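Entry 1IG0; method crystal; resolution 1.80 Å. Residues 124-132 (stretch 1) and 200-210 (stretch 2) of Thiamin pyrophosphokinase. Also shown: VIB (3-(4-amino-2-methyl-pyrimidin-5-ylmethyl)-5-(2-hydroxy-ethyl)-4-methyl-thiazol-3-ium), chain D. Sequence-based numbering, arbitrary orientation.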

# COMPACT_ATOMS: atom_id res chain seq x y z
N SER B 124 14.64 0.38 -14.91
CA SER B 124 13.22 0.26 -15.19
C SER B 124 12.73 -0.95 -14.41
O SER B 124 13.47 -1.91 -14.21
CB SER B 124 12.97 0.05 -16.69
OG SER B 124 13.33 -1.26 -17.09
N THR B 125 11.48 -0.90 -13.95
CA THR B 125 10.91 -2.00 -13.19
C THR B 125 10.42 -3.09 -14.13
O THR B 125 10.30 -2.86 -15.34
CB THR B 125 9.72 -1.52 -12.35
OG1 THR B 125 8.70 -1.01 -13.23
CG2 THR B 125 10.16 -0.42 -11.38
N ASP B 126 10.15 -4.27 -13.59
CA ASP B 126 9.64 -5.35 -14.42
C ASP B 126 8.27 -4.94 -14.92
O ASP B 126 7.85 -5.33 -16.01
CB ASP B 126 9.53 -6.65 -13.61
CG ASP B 126 10.88 -7.25 -13.27
OD1 ASP B 126 11.77 -7.25 -14.15
OD2 ASP B 126 11.05 -7.73 -12.14
N PHE B 127 7.56 -4.14 -14.13
CA PHE B 127 6.24 -3.66 -14.50
C PHE B 127 6.33 -2.84 -15.79
O PHE B 127 5.59 -3.08 -16.74
CB PHE B 127 5.65 -2.80 -13.38
CG PHE B 127 4.14 -2.72 -13.40
CD1 PHE B 127 3.41 -3.02 -12.25
CD2 PHE B 127 3.46 -2.35 -14.55
CE1 PHE B 127 2.02 -2.95 -12.26
CE2 PHE B 127 2.07 -2.28 -14.57
CZ PHE B 127 1.35 -2.58 -13.42
N THR B 128 7.26 -1.89 -15.82
CA THR B 128 7.44 -1.06 -17.00
C THR B 128 7.87 -1.91 -18.19
O THR B 128 7.44 -1.67 -19.32
CB THR B 128 8.49 0.04 -16.77
OG1 THR B 128 8.02 0.93 -15.75
CG2 THR B 128 8.74 0.83 -18.04
N LYS B 129 8.70 -2.91 -17.94
CA LYS B 129 9.15 -3.81 -19.00
C LYS B 129 7.94 -4.54 -19.58
O LYS B 129 7.83 -4.75 -20.79
CB LYS B 129 10.15 -4.83 -18.45
CG LYS B 129 11.49 -4.25 -18.02
CD LYS B 129 12.42 -5.34 -17.50
CE LYS B 129 13.81 -4.81 -17.21
NZ LYS B 129 13.84 -3.79 -16.12
N CYS B 130 7.01 -4.91 -18.70
CA CYS B 130 5.81 -5.62 -19.11
C CYS B 130 4.84 -4.78 -19.93
O CYS B 130 4.41 -5.20 -21.00
CB CYS B 130 5.08 -6.18 -17.89
SG CYS B 130 5.92 -7.58 -17.10
N VAL B 131 4.50 -3.58 -19.45
CA VAL B 131 3.57 -2.73 -20.18
C VAL B 131 4.13 -2.30 -21.53
O VAL B 131 3.38 -2.15 -22.50
CB VAL B 131 3.16 -1.49 -19.35
CG1 VAL B 131 2.33 -1.91 -18.15
CG2 VAL B 131 4.39 -0.72 -18.91
N ASN B 132 5.44 -2.08 -21.60
CA ASN B 132 6.06 -1.71 -22.87
C ASN B 132 5.88 -2.89 -23.82
O ASN B 132 5.52 -2.72 -24.99
CB ASN B 132 7.56 -1.42 -22.70
CG ASN B 132 7.83 -0.03 -22.15
OD1 ASN B 132 8.99 0.37 -22.00
ND2 ASN B 132 6.77 0.71 -21.86
N VAL B 200 3.93 0.95 -3.97
CA VAL B 200 3.94 2.34 -4.40
C VAL B 200 4.21 2.45 -5.90
O VAL B 200 3.57 3.25 -6.59
CB VAL B 200 5.01 3.17 -3.64
CG1 VAL B 200 5.05 4.59 -4.18
CG2 VAL B 200 4.68 3.18 -2.15
N HIS B 201 5.15 1.66 -6.41
CA HIS B 201 5.43 1.71 -7.84
C HIS B 201 4.18 1.32 -8.61
O HIS B 201 3.86 1.92 -9.63
CB HIS B 201 6.56 0.77 -8.23
CG HIS B 201 6.80 0.73 -9.71
ND1 HIS B 201 7.31 1.80 -10.41
CD2 HIS B 201 6.54 -0.23 -10.63
CE1 HIS B 201 7.34 1.51 -11.70
NE2 HIS B 201 6.88 0.28 -11.86
N SER B 202 3.49 0.29 -8.13
CA SER B 202 2.27 -0.16 -8.79
C SER B 202 1.29 1.00 -8.90
O SER B 202 0.58 1.14 -9.90
CB SER B 202 1.63 -1.31 -8.02
OG SER B 202 2.39 -2.50 -8.16
N ILE B 203 1.26 1.85 -7.88
CA ILE B 203 0.36 2.99 -7.89
C ILE B 203 0.80 4.03 -8.91
O ILE B 203 -0.04 4.65 -9.57
CB ILE B 203 0.26 3.65 -6.49
CG1 ILE B 203 -0.36 2.67 -5.50
CG2 ILE B 203 -0.57 4.92 -6.58
CD1 ILE B 203 -1.72 2.14 -5.92
N THR B 204 2.11 4.24 -9.05
CA THR B 204 2.60 5.22 -10.02
C THR B 204 2.14 4.84 -11.43
O THR B 204 1.85 5.72 -12.25
CB THR B 204 4.14 5.32 -10.02
OG1 THR B 204 4.72 4.10 -10.53
CG2 THR B 204 4.66 5.58 -8.62
N GLN B 205 2.09 3.55 -11.72
CA GLN B 205 1.67 3.06 -13.03
C GLN B 205 0.28 3.58 -13.41
O GLN B 205 0.03 3.90 -14.57
CB GLN B 205 1.67 1.53 -13.06
CG GLN B 205 3.06 0.88 -13.07
CD GLN B 205 3.80 1.09 -14.39
OE1 GLN B 205 3.19 1.29 -15.44
NE2 GLN B 205 5.13 1.02 -14.33
N LEU B 206 -0.62 3.63 -12.43
CA LEU B 206 -1.97 4.12 -12.70
C LEU B 206 -1.91 5.56 -13.22
O LEU B 206 -2.63 5.92 -14.16
CB LEU B 206 -2.82 4.07 -11.42
CG LEU B 206 -3.22 2.67 -10.94
CD1 LEU B 206 -3.83 2.75 -9.55
CD2 LEU B 206 -4.20 2.06 -11.93
N TYR B 207 -1.05 6.37 -12.62
CA TYR B 207 -0.89 7.76 -13.02
C TYR B 207 -0.12 7.91 -14.33
O TYR B 207 -0.55 8.62 -15.24
CB TYR B 207 -0.18 8.57 -11.93
CG TYR B 207 -1.00 8.83 -10.69
CD1 TYR B 207 -0.79 8.10 -9.52
CD2 TYR B 207 -1.98 9.84 -10.67
CE1 TYR B 207 -1.53 8.36 -8.36
CE2 TYR B 207 -2.72 10.11 -9.52
CZ TYR B 207 -2.49 9.37 -8.37
OH TYR B 207 -3.20 9.64 -7.22
N THR B 208 1.04 7.25 -14.43
CA THR B 208 1.87 7.36 -15.63
C THR B 208 1.24 6.80 -16.90
O THR B 208 1.35 7.41 -17.96
CB THR B 208 3.25 6.68 -15.42
OG1 THR B 208 3.07 5.30 -15.10
CG2 THR B 208 4.01 7.37 -14.30
N LEU B 209 0.59 5.65 -16.81
CA LEU B 209 -0.06 5.07 -17.98
C LEU B 209 -1.18 5.99 -18.45
O LEU B 209 -1.38 6.19 -19.64
CB LEU B 209 -0.63 3.69 -17.66
CG LEU B 209 0.38 2.56 -17.44
CD1 LEU B 209 -0.35 1.27 -17.09
CD2 LEU B 209 1.23 2.36 -18.70
N SER B 210 -1.92 6.54 -17.49
CA SER B 210 -3.03 7.43 -17.79
C SER B 210 -2.53 8.67 -18.54
O SER B 210 -3.23 9.23 -19.38
CB SER B 210 -3.71 7.86 -16.49
OG SER B 210 -4.80 8.72 -16.75
CM2 VIB D . 17.05 6.65 -8.39
N4A VIB D . 18.14 2.59 -11.02
CM4 VIB D . 17.05 -2.12 -9.17
O1 VIB D . 12.38 -2.85 -10.31
C7 VIB D . 13.55 -3.60 -9.99
C6 VIB D . 14.72 -3.13 -10.90
C2 VIB D . 15.17 0.71 -10.36
S1 VIB D . 14.01 -0.32 -11.26
C5 VIB D . 15.02 -1.66 -10.60
C4 VIB D . 16.04 -1.20 -9.84
N3 VIB D . 16.07 0.08 -9.75
C7A VIB D . 17.10 0.82 -8.96
C4A VIB D . 17.61 3.16 -9.84
N3A VIB D . 17.60 4.56 -9.70
C2A VIB D . 17.07 5.15 -8.54
N1A VIB D . 16.56 4.33 -7.52
C6A VIB D . 16.58 2.93 -7.65
C5A VIB D . 17.10 2.33 -8.82

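How do the two stretches lie against each other? Helix 126-132, preceded by its N-cap Thr 125, packs against a second helix that takes in the whole of 200-210. Their N-to-C directions differ by 35°, and the axes come no closer than 10.9 Å, a spacing that leaves room for side chains between them. His 201, Gln 205 and Leu 209 recur every four residues, so all three direct their CA-to-CB bonds toward the first stretch, where Thr 125, Phe 127 and Val 131 point back.

What does Thr 125 do at the start of its helix? It is the N-cap, and its p rotamer (chi1 61°) places OG1 where the amide of Thr 128 can reach it: Thr 128 N donates to Thr 125 OG1 at 3.1 Å with a nearly straight angle of 165°. This satisfies an amide in the first turn that has no earlier helical carbonyl to bond. Thr 125 OG1 also lies 2.6 Å from His 201 NE2, a very short polar approach whose proton the geometry does not assign. The methyl takes a different place on the imidazole: Thr 125 CG2 sits 3.5 Å from the centroid of the His 201 ring, over its face, in a CH-pi contact. The histidine, with chi1 t at 176°, extends its ring across the gap to meet both groups.

Why does Gln 205 fold rather than extend? Its chi1 and chi2 are both m, at -72° and -70°, and this bend lays the aliphatic part of the chain against an aromatic ring while the amide reaches on to a hydroxyl. Gln 205 CG stands 3.6 Å from the centroid of the Phe 127 ring, only 11° off the normal, a CH-pi contact over the face. Beyond it, Gln 205 NE2 donates to Thr 128 OG1 at 3.2 Å; the N-H...acceptor angle of 135° makes this bond rather bent. Thr 128 points its CB sideways, yet its m rotamer still brings OG1 within reach of the amide. The t rotamer of Phe 127 (chi1 -157°) sets its ring against Gln 205, while Phe 127 CB, placed by the backbone, lies 3.6 Å from His 201 NE2, at the edge of the imidazole.

How does the contact finish? Farther along the helices polar pairing gives way to a looser apolar touch, Val 131 CG1 to Leu 209 CD1 at 4.3 Å. Val 131 is m, and Leu 209, with chi1 m and chi2 t, takes a common helical leucine conformation that brings CD1 to the valine methyl.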